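Local atomic coordinates of mannosephosphate isomerase, putative (Archaeoglobus fulgidus, PDB entry 1ZX5), a protein that probably interconverts D-mannose 6-phosphate and D-fructose 6-phosphate as a zinc-dependent type 1 mannose-6-phosphate isomerase of the cupin superfamily. Residues A[22-27]-A[180-185]; A[87-92]-A[251-256]; A[119-124]-A[174-179]; A[184-189]-A[294-299]. All blocks are in the same frame, centred on the assembly; numbering follows the deposited sequence. Where two conformers were deposited one is given.

Contact 1: A[22-27]-A[180-185]; sequences GEWIAL and GLRVLE. With EDO (1,2-ethanediol), chain C.
Arg182 lays its whole side chain over one face of the Trp24 indole, and this overlap makes up nearly all of the tight part of the contact. The guanidinium is almost coplanar with the ring, the planes 4° apart and the centres 4.2 Å from each other, a cation-pi stack displaced toward the CD1 side. A chi1 of 172° turns the indole of Trp24 away from its own backbone N and out toward the strand, where the arginine can lie on it. Nearer the backbone, Arg182 CD sits 3.5 Å from the centroid of the Trp24 five-membered ring, almost on its normal, as a CH-pi contact, while CB and CG cover the six-membered ring. The extended chain from CG to NE lets methylenes and guanidinium follow the same face. At the far end of the indole, Trp24 CZ3 comes within 4.0 Å of Val183 N. The pair ties the first turn of helix 24-28 to strand 181-188 of the six-stranded antiparallel sheet of the cupin-type catalytic domain, just after a G1 beta bulge in which Gly180 and Leu181 both face Ala92. Asp91 of the neighbouring strand 85-92 touches both side chains. The looser part is the indole edge at NE1: both residues are partly exposed, and Trp24 NE1 donates in the ring plane to O1 of an ethanediol, probably from the crystallisation liquor, at 3.3 Å and 153°.

Contact 2: A[87-92]-A[251-256]; sequences VRLIDA and ILYAAE. With EDO (1,2-ethanediol), chain C.
Leu89 sets one methyl on the face of the Tyr253 ring and the other along its rim. CD2 lies over the face, 4.1 Å from the ring centroid and 24° off the normal, a CH-pi contact displaced toward the hydroxyl end, where Leu89 CD2 is 3.8 Å from Tyr253 CZ. CD1 follows the rim, 3.8 Å from Tyr253 CE1. The chi1 of 172° sets the tyrosine ring beside its own carbonyl carbon and sends it across to Leu89. Two residues earlier on each strand, Val87 CG2 and Ile251 CD1 meet tip to tip at 4.0 Å, a lighter apolar touch. All four side chains are buried. Strand 85-92 belongs to the six-stranded antiparallel sheet and strand 250-256 to the five-stranded sheet of the C-terminal cupin domain, so alternate residues join two beta-sheets face to face. Further out, Leu28 of helix 24-28 packs on both Leu89 and Tyr253, and Leu184 of the neighbouring strand touches Val87 and Leu89. In the crystal Tyr253 OH donates to O2 of an ethanediol, probably from the crystallisation liquor, at 2.7 Å, and that O2 donates to Ala255 O at 2.9 Å, in the classic beta bulge of Ala255 and Glu256 opposite Lys292.

Contact 3: A[119-124]-A[174-179]; sequences SAWLVF and IPHAGE
Trp121 reaches from strand 119-123 to the ring of His176 on strand 176-179, joining the six-stranded and the three-stranded antiparallel sheets of the cupin-type catalytic domain. The aromatic contact is made by the outer rim of the indole: Trp121 CZ2 comes to 3.4 Å from His176 CD2, and Trp121 CH2 lies 3.7 Å from the same carbon. The imidazole is steeply turned against the indole, with planes at 74° and a centroid separation of 5.5 Å from the six-membered ring, an oblique meeting that is neither a stack nor a T-shape. His176 takes chi1 66°, with CG between its backbone N and carbonyl carbon, which puts the imidazole against the tryptophan. His99 and His101 meet the same imidazole; a cluster of three histidines is consistent with the metal-site region of a zinc-dependent cupin. Beyond the rings, the backbone of the histidine strand contributes a contact at the indole edge: Ala177 O lies near the ring plane, 4.0 Å from Trp121 CH2. Around the buried indole, Val183 and Glu185 of strand 181-188 and Ile170 of strand 167-170 add side-chain packing. The polar interactions gather on the histidine. NE2 is hydrogen-bonded to a glycerol, probably from the crystallisation liquor, so this imidazole borders a place where a small polyol can lodge. The other nitrogen fixes the ring's rotation with CD2 turned to the indole: His176 ND1 donates to Ile174 O at 3.2 Å, nearly straight at 171°, with the acceptor in the imidazole plane.

Contact 4: A[184-189]-A[294-299]; sequences LEVSSN and VRIYLK
Ile296 overlaps Val186 along its flank, the two side chains sliding past each other in opposite directions. Strands 184-188 and 294-298 lie in separate antiparallel sheets, the six-stranded one and that of the C-terminal cupin domain, which pack face to face, sheet on sheet, where the two cupin domains meet; their axes run almost parallel, 4° apart, at 9.8 Å. That spacing is about twice the separation of paired strands within a sheet, so side chains alone fill the gap. Both branches of Ile296 grip the valine: CG2 reaches Val186 CG1 at 3.8 Å, and CD1 lies 3.9 Å from Val186 CG2. The chi1 of -56° sets CG2 anti to the backbone N of Ile296 and turns CG1, with CD1 beyond it, toward Leu184. Val87 of strand 85-92 and Ile251 of strand 250-256 pack on the same isoleucine, extending the apolar layer across neighbouring strands of both sheets. All four residues of the contact are buried, whereas Arg295, which takes no part, forms a salt bridge with Glu233. Toward the N-terminal end of the contact, one methyl of Leu184 serves two partners: its CD2 meets both Ile296 CD1 at 4.1 Å and Val294 CG1 at 3.8 Å tip to tip.

Overall arrangement
Contacts 2 and 4 form one continuous apolar interface: strands 85-92 and 181-188 are neighbours in the six-stranded sheet, strands 250-256 and 291-298 in the facing one, and the centres of contacts 2 and 4 lie about 10 Å apart. Both are buried and almost wholly aliphatic, with one phenol. Contacts 1 and 3 use the same six-stranded sheet differently. Contact 1, only partly buried, sets a charged group on an indole at a helix; contact 3, buried, pairs an indole with an imidazole beside a bound polyol. Strand 181-188 serves contact 1 through Arg182 and Val183 and contact 4 through Leu184 and Val186. Phe124 links contact 3 to Tyr253 of contact 2, and one ethanediol touches contacts 1 and 2.

Contact 1: A[22-27]-A[180-185]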
loop_
_atom_site.group_PDB
_atom_site.type_symbol
_atom_site.label_atom_id
_atom_site.label_comp_id
_atom_site.label_asym_id
_atom_site.label_seq_id
_atom_site.Cartn_x
_atom_site.Cartn_y
_atom_site.Cartn_z
ATOM N N GLY A 22 -9.183 3.796 -13.670
ATOM C CA GLY A 22 -9.274 3.424 -15.082
ATOM C C GLY A 22 -9.645 1.958 -15.239
ATOM O O GLY A 22 -10.533 1.476 -14.542
ATOM N N GLU A 23 -8.944 1.249 -16.130
ATOM C CA GLU A 23 -9.237 -0.151 -16.457
ATOM C C GLU A 23 -8.256 -1.167 -15.897
ATOM O O GLU A 23 -8.507 -2.375 -15.980
ATOM C CB GLU A 23 -9.329 -0.336 -17.978
ATOM C CG GLU A 23 -10.541 0.331 -18.575
ATOM C CD GLU A 23 -10.662 0.132 -20.081
ATOM O OE1 GLU A 23 -10.640 1.149 -20.806
ATOM O OE2 GLU A 23 -10.822 -1.019 -20.532
ATOM N N TRP A 24 -7.139 -0.686 -15.352
ATOM C CA TRP A 24 -5.973 -1.538 -15.032
ATOM C C TRP A 24 -6.286 -2.615 -13.995
ATOM O O TRP A 24 -5.961 -3.787 -14.182
ATOM C CB TRP A 24 -4.783 -0.661 -14.570
ATOM C CG TRP A 24 -3.574 -1.415 -14.037
ATOM C CD1 TRP A 24 -2.769 -2.303 -14.738
ATOM C CD2 TRP A 24 -2.993 -1.310 -12.719
ATOM N NE1 TRP A 24 -1.753 -2.758 -13.924
ATOM C CE2 TRP A 24 -1.857 -2.166 -12.692
ATOM C CE3 TRP A 24 -3.317 -0.570 -11.568
ATOM C CZ2 TRP A 24 -1.057 -2.317 -11.552
ATOM C CZ3 TRP A 24 -2.532 -0.722 -10.423
ATOM C CH2 TRP A 24 -1.407 -1.589 -10.427
ATOM N N ILE A 25 -6.920 -2.215 -12.897
ATOM C CA ILE A 25 -7.200 -3.153 -11.811
ATOM C C ILE A 25 -8.142 -4.298 -12.238
ATOM O O ILE A 25 -7.802 -5.466 -12.044
ATOM C CB ILE A 25 -7.688 -2.437 -10.536
ATOM C CG1 ILE A 25 -6.512 -1.660 -9.918
ATOM C CG2 ILE A 25 -8.282 -3.465 -9.537
ATOM C CD1 ILE A 25 -6.897 -0.763 -8.779
ATOM N N ALA A 26 -9.292 -3.974 -12.827
ATOM C CA ALA A 26 -10.215 -5.021 -13.281
ATOM C C ALA A 26 -9.497 -5.999 -14.214
ATOM O O ALA A 26 -9.702 -7.212 -14.131
ATOM C CB ALA A 26 -11.435 -4.424 -13.967
ATOM N N LEU A 27 -8.633 -5.467 -15.078
ATOM C CA LEU A 27 -7.872 -6.292 -16.008
ATOM C C LEU A 27 -6.900 -7.225 -15.284
ATOM O O LEU A 27 -6.811 -8.396 -15.640
ATOM C CB LEU A 27 -7.153 -5.434 -17.050
ATOM C CG LEU A 27 -6.989 -6.151 -18.393
ATOM C CD1 LEU A 27 -8.304 -6.080 -19.197
ATOM C CD2 LEU A 27 -5.810 -5.568 -19.195
ATOM N N GLY A 180 -2.066 9.351 -13.833
ATOM C CA GLY A 180 -1.715 8.332 -14.813
ATOM C C GLY A 180 -0.783 7.296 -14.210
ATOM O O GLY A 180 0.093 6.766 -14.895
ATOM N N LEU A 181 -0.988 7.015 -12.926
ATOM C CA LEU A 181 -0.040 6.277 -12.113
ATOM C C LEU A 181 -0.647 5.008 -11.528
ATOM O O LEU A 181 -1.685 5.065 -10.853
ATOM C CB LEU A 181 0.470 7.172 -10.976
ATOM C CG LEU A 181 1.757 6.748 -10.270
ATOM C CD1 LEU A 181 2.981 6.956 -11.169
ATOM C CD2 LEU A 181 1.892 7.513 -8.953
ATOM N N ARG A 182 0.011 3.877 -11.796
ATOM C CA ARG A 182 -0.378 2.573 -11.258
ATOM C C ARG A 182 0.602 2.217 -10.158
ATOM O O ARG A 182 1.811 2.224 -10.372
ATOM C CB ARG A 182 -0.321 1.502 -12.344
ATOM C CG ARG A 182 -1.236 1.782 -13.516
ATOM C CD ARG A 182 -0.879 0.905 -14.680
ATOM N NE ARG A 182 -1.799 1.117 -15.787
ATOM C CZ ARG A 182 -1.736 0.463 -16.950
ATOM N NH1 ARG A 182 -0.788 -0.440 -17.169
ATOM N NH2 ARG A 182 -2.622 0.715 -17.899
ATOM N N VAL A 183 0.081 1.889 -8.981
ATOM C CA VAL A 183 0.939 1.829 -7.799
ATOM C C VAL A 183 0.425 0.809 -6.772
ATOM O O VAL A 183 -0.794 0.586 -6.626
ATOM C CB VAL A 183 1.188 3.294 -7.213
ATOM C CG1 VAL A 183 -0.090 4.082 -7.132
ATOM C CG2 VAL A 183 1.892 3.282 -5.854
ATOM N N LEU A 184 1.373 0.139 -6.124
ATOM C CA LEU A 184 1.109 -0.658 -4.946
ATOM C C LEU A 184 1.437 0.218 -3.742
ATOM O O LEU A 184 2.572 0.693 -3.615
ATOM C CB LEU A 184 2.008 -1.897 -4.971
ATOM C CG LEU A 184 2.010 -2.846 -3.759
ATOM C CD1 LEU A 184 0.631 -3.471 -3.564
ATOM C CD2 LEU A 184 3.046 -3.930 -3.935
ATOM N N GLU A 185 0.464 0.426 -2.854
ATOM C CA GLU A 185 0.667 1.271 -1.666
ATOM C C GLU A 185 0.524 0.471 -0.369
ATOM O O GLU A 185 -0.572 0.017 -0.022
ATOM C CB GLU A 185 -0.284 2.501 -1.677
ATOM C CG GLU A 185 -0.083 3.411 -2.893
ATOM C CD GLU A 185 -0.886 4.715 -2.886
ATOM O OE1 GLU A 185 -1.421 5.126 -1.828
ATOM O OE2 GLU A 185 -0.961 5.341 -3.969
HETATM C C1 EDO C . 2.223 -4.626 -13.327
HETATM O O1 EDO C . 1.160 -4.235 -14.221
HETATM C C2 EDO C . 1.663 -4.842 -11.915
HETATM O O2 EDO C . 1.105 -6.151 -11.789
#

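Contact 2: A[87-92]-A[251-256]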
loop_
_atom_site.group_PDB
_atom_site.type_symbol
_atom_site.label_atom_id
_atom_site.label_comp_id
_atom_site.label_asym_id
_atom_site.label_seq_id
_atom_site.Cartn_x
_atom_site.Cartn_y
_atom_site.Cartn_z
ATOM N N VAL A 87 -2.689 -3.040 2.447
ATOM C CA VAL A 87 -2.052 -3.161 1.149
ATOM C C VAL A 87 -3.096 -2.903 0.081
ATOM O O VAL A 87 -4.147 -3.544 0.070
ATOM C CB VAL A 87 -1.399 -4.572 0.945
ATOM C CG1 VAL A 87 -0.736 -4.660 -0.407
ATOM C CG2 VAL A 87 -0.383 -4.865 2.049
ATOM N N ARG A 88 -2.799 -1.962 -0.814
ATOM C CA ARG A 88 -3.720 -1.577 -1.862
ATOM C C ARG A 88 -3.032 -1.415 -3.206
ATOM O O ARG A 88 -1.990 -0.768 -3.285
ATOM C CB ARG A 88 -4.364 -0.244 -1.516
ATOM C CG ARG A 88 -5.222 -0.288 -0.286
ATOM C CD ARG A 88 -5.953 1.008 -0.132
ATOM N NE ARG A 88 -5.129 2.051 0.456
ATOM C CZ ARG A 88 -5.534 3.308 0.607
ATOM N NH1 ARG A 88 -6.745 3.684 0.190
ATOM N NH2 ARG A 88 -4.728 4.196 1.172
ATOM N N LEU A 89 -3.621 -2.002 -4.251
ATOM C CA LEU A 89 -3.351 -1.574 -5.615
ATOM C C LEU A 89 -4.173 -0.316 -5.862
ATOM O O LEU A 89 -5.363 -0.274 -5.504
ATOM C CB LEU A 89 -3.725 -2.662 -6.636
ATOM C CG LEU A 89 -2.970 -3.993 -6.525
ATOM C CD1 LEU A 89 -3.546 -5.004 -7.510
ATOM C CD2 LEU A 89 -1.475 -3.770 -6.752
ATOM N N ILE A 90 -3.536 0.699 -6.454
ATOM C CA ILE A 90 -4.181 1.996 -6.736
ATOM C C ILE A 90 -3.974 2.351 -8.205
ATOM O O ILE A 90 -2.847 2.372 -8.693
ATOM C CB ILE A 90 -3.590 3.156 -5.869
ATOM C CG1 ILE A 90 -3.663 2.851 -4.363
ATOM C CG2 ILE A 90 -4.207 4.542 -6.254
ATOM C CD1 ILE A 90 -5.021 2.975 -3.759
ATOM N N ASP A 91 -5.067 2.627 -8.902
ATOM C CA ASP A 91 -5.006 3.072 -10.285
ATOM C C ASP A 91 -5.415 4.539 -10.344
ATOM O O ASP A 91 -6.594 4.863 -10.542
ATOM C CB ASP A 91 -5.903 2.209 -11.184
ATOM C CG ASP A 91 -5.774 2.568 -12.662
ATOM O OD1 ASP A 91 -4.756 3.199 -13.029
ATOM O OD2 ASP A 91 -6.691 2.226 -13.459
ATOM N N ALA A 92 -4.440 5.422 -10.127
ATOM C CA ALA A 92 -4.693 6.862 -10.167
ATOM C C ALA A 92 -4.594 7.313 -11.618
ATOM O O ALA A 92 -3.616 7.938 -12.024
ATOM C CB ALA A 92 -3.700 7.618 -9.255
ATOM N N ILE A 251 3.448 -10.681 2.795
ATOM C CA ILE A 251 2.466 -10.726 1.718
ATOM C C ILE A 251 3.265 -10.666 0.423
ATOM O O ILE A 251 4.199 -9.881 0.297
ATOM C CB ILE A 251 1.409 -9.566 1.813
ATOM C CG1 ILE A 251 0.433 -9.815 2.979
ATOM C CG2 ILE A 251 0.626 -9.401 0.489
ATOM C CD1 ILE A 251 -0.473 -8.625 3.340
ATOM N N LEU A 252 2.907 -11.516 -0.528
ATOM C CA LEU A 252 3.556 -11.547 -1.834
ATOM C C LEU A 252 2.593 -10.993 -2.862
ATOM O O LEU A 252 1.418 -11.352 -2.865
ATOM C CB LEU A 252 3.909 -12.994 -2.231
ATOM C CG LEU A 252 4.729 -13.838 -1.258
ATOM C CD1 LEU A 252 4.807 -15.294 -1.764
ATOM C CD2 LEU A 252 6.138 -13.248 -1.043
ATOM N N TYR A 253 3.084 -10.133 -3.748
ATOM C CA TYR A 253 2.267 -9.675 -4.865
ATOM C C TYR A 253 2.967 -10.027 -6.170
ATOM O O TYR A 253 4.131 -9.670 -6.368
ATOM C CB TYR A 253 1.976 -8.165 -4.783
ATOM C CG TYR A 253 1.304 -7.663 -6.046
ATOM C CD1 TYR A 253 -0.052 -7.929 -6.291
ATOM C CD2 TYR A 253 2.027 -6.966 -7.011
ATOM C CE1 TYR A 253 -0.672 -7.515 -7.471
ATOM C CE2 TYR A 253 1.424 -6.533 -8.185
ATOM C CZ TYR A 253 0.083 -6.814 -8.413
ATOM O OH TYR A 253 -0.505 -6.399 -9.584
ATOM N N ALA A 254 2.257 -10.709 -7.068
ATOM C CA ALA A 254 2.826 -11.093 -8.366
ATOM C C ALA A 254 2.715 -9.936 -9.357
ATOM O O ALA A 254 1.646 -9.673 -9.893
ATOM C CB ALA A 254 2.127 -12.360 -8.914
ATOM N N ALA A 255 3.813 -9.231 -9.566
ATOM C CA ALA A 255 3.817 -8.050 -10.431
ATOM C C ALA A 255 3.928 -8.402 -11.915
ATOM O O ALA A 255 3.269 -7.782 -12.743
ATOM C CB ALA A 255 4.948 -7.095 -10.028
ATOM N N GLU A 256 4.793 -9.369 -12.234
ATOM C CA GLU A 256 4.988 -9.876 -13.598
ATOM C C GLU A 256 5.253 -11.365 -13.536
ATOM O O GLU A 256 6.062 -11.817 -12.731
ATOM C CB GLU A 256 6.209 -9.224 -14.288
ATOM C CG GLU A 256 6.035 -7.750 -14.639
ATOM C CD GLU A 256 7.335 -7.084 -15.091
ATOM O OE1 GLU A 256 8.193 -7.767 -15.708
ATOM O OE2 GLU A 256 7.495 -5.871 -14.828
HETATM C C1 EDO C . 2.223 -4.626 -13.327
HETATM O O1 EDO C . 1.160 -4.235 -14.221
HETATM C C2 EDO C . 1.663 -4.842 -11.915
HETATM O O2 EDO C . 1.105 -6.151 -11.789
#

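Contact 3: A[119-124]-A[174-179]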
loop_
_atom_site.group_PDB
_atom_site.type_symbol
_atom_site.label_atom_id
_atom_site.label_comp_id
_atom_site.label_asym_id
_atom_site.label_seq_id
_atom_site.Cartn_x
_atom_site.Cartn_y
_atom_site.Cartn_z
ATOM N N SER A 119 3.329 5.507 4.542
ATOM C CA SER A 119 3.207 4.569 3.434
ATOM C C SER A 119 4.423 4.470 2.524
ATOM O O SER A 119 5.221 5.408 2.391
ATOM C CB SER A 119 1.957 4.872 2.609
ATOM O OG SER A 119 2.075 6.140 2.028
ATOM N N ALA A 120 4.557 3.291 1.926
ATOM C CA ALA A 120 5.566 3.009 0.941
ATOM C C ALA A 120 4.846 2.687 -0.379
ATOM O O ALA A 120 3.885 1.919 -0.413
ATOM C CB ALA A 120 6.444 1.850 1.407
ATOM N N TRP A 121 5.315 3.300 -1.458
ATOM C CA TRP A 121 4.701 3.185 -2.779
ATOM C C TRP A 121 5.655 2.449 -3.689
ATOM O O TRP A 121 6.851 2.711 -3.666
ATOM C CB TRP A 121 4.495 4.579 -3.375
ATOM C CG TRP A 121 3.362 5.387 -2.813
ATOM C CD1 TRP A 121 2.672 5.170 -1.652
ATOM C CD2 TRP A 121 2.808 6.575 -3.394
ATOM N NE1 TRP A 121 1.704 6.131 -1.488
ATOM C CE2 TRP A 121 1.765 7.007 -2.546
ATOM C CE3 TRP A 121 3.096 7.320 -4.557
ATOM C CZ2 TRP A 121 1.004 8.162 -2.818
ATOM C CZ3 TRP A 121 2.334 8.469 -4.831
ATOM C CH2 TRP A 121 1.303 8.875 -3.967
ATOM N N LEU A 122 5.119 1.518 -4.471
ATOM C CA LEU A 122 5.837 0.879 -5.562
ATOM C C LEU A 122 5.023 1.109 -6.831
ATOM O O LEU A 122 3.879 0.671 -6.953
ATOM C CB LEU A 122 6.041 -0.619 -5.315
ATOM C CG LEU A 122 6.822 -1.371 -6.410
ATOM C CD1 LEU A 122 8.330 -1.024 -6.406
ATOM C CD2 LEU A 122 6.600 -2.884 -6.290
ATOM N N VAL A 123 5.637 1.810 -7.765
ATOM C CA VAL A 123 4.989 2.263 -8.983
ATOM C C VAL A 123 5.204 1.200 -10.070
ATOM O O VAL A 123 6.232 0.532 -10.084
ATOM C CB VAL A 123 5.612 3.641 -9.359
ATOM C CG1 VAL A 123 5.425 3.988 -10.811
ATOM C CG2 VAL A 123 5.102 4.753 -8.414
ATOM N N PHE A 124 4.240 1.040 -10.973
ATOM C CA PHE A 124 4.325 0.002 -12.000
ATOM C C PHE A 124 4.479 0.519 -13.415
ATOM O O PHE A 124 4.680 -0.264 -14.328
ATOM C CB PHE A 124 3.116 -0.947 -11.924
ATOM C CG PHE A 124 3.076 -1.757 -10.663
ATOM C CD1 PHE A 124 4.099 -2.663 -10.368
ATOM C CD2 PHE A 124 2.051 -1.588 -9.753
ATOM C CE1 PHE A 124 4.092 -3.398 -9.187
ATOM C CE2 PHE A 124 2.016 -2.331 -8.579
ATOM C CZ PHE A 124 3.041 -3.244 -8.296
ATOM N N ILE A 174 3.323 15.125 4.705
ATOM C CA ILE A 174 3.763 15.330 3.310
ATOM C C ILE A 174 2.577 15.325 2.339
ATOM O O ILE A 174 1.880 14.321 2.228
ATOM C CB ILE A 174 4.819 14.267 2.857
ATOM C CG1 ILE A 174 6.048 14.254 3.786
ATOM C CG2 ILE A 174 5.237 14.485 1.396
ATOM C CD1 ILE A 174 6.852 15.539 3.799
ATOM N N PRO A 175 2.351 16.447 1.630
ATOM C CA PRO A 175 1.292 16.530 0.619
ATOM C C PRO A 175 1.666 15.693 -0.612
ATOM O O PRO A 175 2.849 15.642 -0.999
ATOM C CB PRO A 175 1.259 18.017 0.264
ATOM C CG PRO A 175 2.666 18.486 0.531
ATOM C CD PRO A 175 3.122 17.702 1.728
ATOM N N HIS A 176 0.679 15.034 -1.216
ATOM C CA HIS A 176 0.966 14.146 -2.324
ATOM C C HIS A 176 -0.263 13.902 -3.193
ATOM O O HIS A 176 -1.389 14.196 -2.790
ATOM C CB HIS A 176 1.570 12.820 -1.815
ATOM C CG HIS A 176 0.622 12.003 -0.989
ATOM N ND1 HIS A 176 0.384 12.254 0.348
ATOM C CD2 HIS A 176 -0.149 10.940 -1.314
ATOM C CE1 HIS A 176 -0.495 11.382 0.808
ATOM N NE2 HIS A 176 -0.836 10.576 -0.180
ATOM N N ALA A 177 -0.007 13.382 -4.394
ATOM C CA ALA A 177 -1.005 13.082 -5.407
ATOM C C ALA A 177 -0.325 12.241 -6.495
ATOM O O ALA A 177 0.903 12.029 -6.475
ATOM C CB ALA A 177 -1.586 14.374 -6.009
ATOM N N GLY A 178 -1.127 11.769 -7.444
ATOM C CA GLY A 178 -0.627 11.000 -8.575
ATOM C C GLY A 178 -1.480 11.260 -9.797
ATOM O O GLY A 178 -2.602 11.744 -9.678
ATOM N N GLU A 179 -0.946 10.937 -10.969
ATOM C CA GLU A 179 -1.658 11.124 -12.227
ATOM C C GLU A 179 -1.148 10.110 -13.243
ATOM O O GLU A 179 0.054 10.024 -13.485
ATOM C CB GLU A 179 -1.447 12.552 -12.742
ATOM C CG GLU A 179 -2.160 12.868 -14.027
ATOM C CD GLU A 179 -1.956 14.325 -14.461
ATOM O OE1 GLU A 179 -0.797 14.811 -14.487
ATOM O OE2 GLU A 179 -2.969 14.989 -14.778
#

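Contact 4: A[184-189]-A[294-299]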
loop_
_atom_site.group_PDB
_atom_site.type_symbol
_atom_site.label_atom_id
_atom_site.label_comp_id
_atom_site.label_asym_id
_atom_site.label_seq_id
_atom_site.Cartn_x
_atom_site.Cartn_y
_atom_site.Cartn_z
ATOM N N LEU A 184 1.373 0.139 -6.124
ATOM C CA LEU A 184 1.109 -0.658 -4.946
ATOM C C LEU A 184 1.437 0.218 -3.742
ATOM O O LEU A 184 2.572 0.693 -3.615
ATOM C CB LEU A 184 2.008 -1.897 -4.971
ATOM C CG LEU A 184 2.010 -2.846 -3.759
ATOM C CD1 LEU A 184 0.631 -3.471 -3.564
ATOM C CD2 LEU A 184 3.046 -3.930 -3.935
ATOM N N GLU A 185 0.464 0.426 -2.854
ATOM C CA GLU A 185 0.667 1.271 -1.666
ATOM C C GLU A 185 0.524 0.471 -0.369
ATOM O O GLU A 185 -0.572 0.017 -0.022
ATOM C CB GLU A 185 -0.284 2.501 -1.677
ATOM C CG GLU A 185 -0.083 3.411 -2.893
ATOM C CD GLU A 185 -0.886 4.715 -2.886
ATOM O OE1 GLU A 185 -1.421 5.126 -1.828
ATOM O OE2 GLU A 185 -0.961 5.341 -3.969
ATOM N N VAL A 186 1.637 0.295 0.340
ATOM C CA VAL A 186 1.627 -0.389 1.619
ATOM C C VAL A 186 1.635 0.701 2.682
ATOM O O VAL A 186 2.568 1.511 2.738
ATOM C CB VAL A 186 2.851 -1.335 1.798
ATOM C CG1 VAL A 186 2.743 -2.100 3.127
ATOM C CG2 VAL A 186 2.958 -2.293 0.624
ATOM N N SER A 187 0.593 0.743 3.515
ATOM C CA SER A 187 0.521 1.757 4.558
ATOM C C SER A 187 0.181 1.156 5.912
ATOM O O SER A 187 -0.085 -0.038 6.017
ATOM C CB SER A 187 -0.504 2.820 4.196
ATOM O OG SER A 187 -1.818 2.275 4.186
ATOM N N SER A 188 0.214 1.998 6.945
ATOM C CA SER A 188 -0.452 1.706 8.215
ATOM C C SER A 188 -1.878 1.249 7.931
ATOM O O SER A 188 -2.451 1.563 6.877
ATOM C CB SER A 188 -0.513 2.957 9.095
ATOM O OG SER A 188 0.745 3.613 9.132
ATOM N N ASN A 189 -2.447 0.507 8.873
ATOM C CA ASN A 189 -3.825 0.079 8.754
ATOM C C ASN A 189 -4.776 1.236 9.104
ATOM O O ASN A 189 -5.448 1.225 10.138
ATOM C CB ASN A 189 -4.090 -1.155 9.632
ATOM C CG ASN A 189 -5.460 -1.746 9.385
ATOM O OD1 ASN A 189 -6.042 -1.555 8.306
ATOM N ND2 ASN A 189 -5.993 -2.458 10.377
ATOM N N VAL A 294 6.719 -9.161 -5.525
ATOM C CA VAL A 294 6.956 -8.187 -4.484
ATOM C C VAL A 294 6.773 -8.868 -3.138
ATOM O O VAL A 294 5.729 -9.485 -2.885
ATOM C CB VAL A 294 5.977 -6.976 -4.599
ATOM C CG1 VAL A 294 6.319 -5.900 -3.544
ATOM C CG2 VAL A 294 5.998 -6.390 -6.030
ATOM N N ARG A 295 7.779 -8.762 -2.276
ATOM C CA ARG A 295 7.660 -9.260 -0.914
ATOM C C ARG A 295 7.413 -8.086 0.039
ATOM O O ARG A 295 8.223 -7.169 0.122
ATOM C CB ARG A 295 8.920 -10.020 -0.505
ATOM C CG ARG A 295 8.767 -10.770 0.799
ATOM C CD ARG A 295 10.043 -11.503 1.207
ATOM N NE ARG A 295 11.116 -10.598 1.600
ATOM C CZ ARG A 295 11.438 -10.283 2.852
ATOM N NH1 ARG A 295 12.453 -9.448 3.073
ATOM N NH2 ARG A 295 10.778 -10.803 3.885
ATOM N N ILE A 296 6.294 -8.135 0.751
ATOM C CA ILE A 296 5.931 -7.123 1.726
ATOM C C ILE A 296 6.141 -7.756 3.099
ATOM O O ILE A 296 5.712 -8.872 3.344
ATOM C CB ILE A 296 4.449 -6.641 1.513
ATOM C CG1 ILE A 296 4.259 -6.141 0.075
ATOM C CG2 ILE A 296 4.044 -5.575 2.553
ATOM C CD1 ILE A 296 2.787 -6.076 -0.405
ATOM N N TYR A 297 6.831 -7.064 3.988
ATOM C CA TYR A 297 7.207 -7.666 5.259
ATOM C C TYR A 297 7.074 -6.660 6.392
ATOM O O TYR A 297 7.148 -5.447 6.180
ATOM C CB TYR A 297 8.650 -8.221 5.198
ATOM C CG TYR A 297 9.653 -7.201 4.729
ATOM C CD1 TYR A 297 10.300 -6.362 5.646
ATOM C CD2 TYR A 297 9.939 -7.046 3.367
ATOM C CE1 TYR A 297 11.207 -5.409 5.234
ATOM C CE2 TYR A 297 10.859 -6.093 2.936
ATOM C CZ TYR A 297 11.484 -5.273 3.876
ATOM O OH TYR A 297 12.401 -4.317 3.474
ATOM N N LEU A 298 6.879 -7.183 7.597
ATOM C CA LEU A 298 6.863 -6.368 8.804
ATOM C C LEU A 298 8.292 -6.214 9.307
ATOM O O LEU A 298 9.146 -7.066 9.059
ATOM C CB LEU A 298 5.968 -7.008 9.864
ATOM C CG LEU A 298 4.532 -7.329 9.441
ATOM C CD1 LEU A 298 3.767 -7.926 10.621
ATOM C CD2 LEU A 298 3.801 -6.092 8.861
ATOM N N LYS A 299 8.556 -5.103 9.978
ATOM C CA LYS A 299 9.856 -4.859 10.566
ATOM C C LYS A 299 9.727 -4.819 12.083
ATOM O O LYS A 299 8.817 -4.191 12.635
ATOM C CB LYS A 299 10.449 -3.555 10.042
ATOM C CG LYS A 299 10.984 -3.654 8.632
ATOM C CD LYS A 299 11.378 -2.291 8.113
ATOM C CE LYS A 299 12.667 -1.796 8.765
ATOM N NZ LYS A 299 12.910 -0.364 8.446
#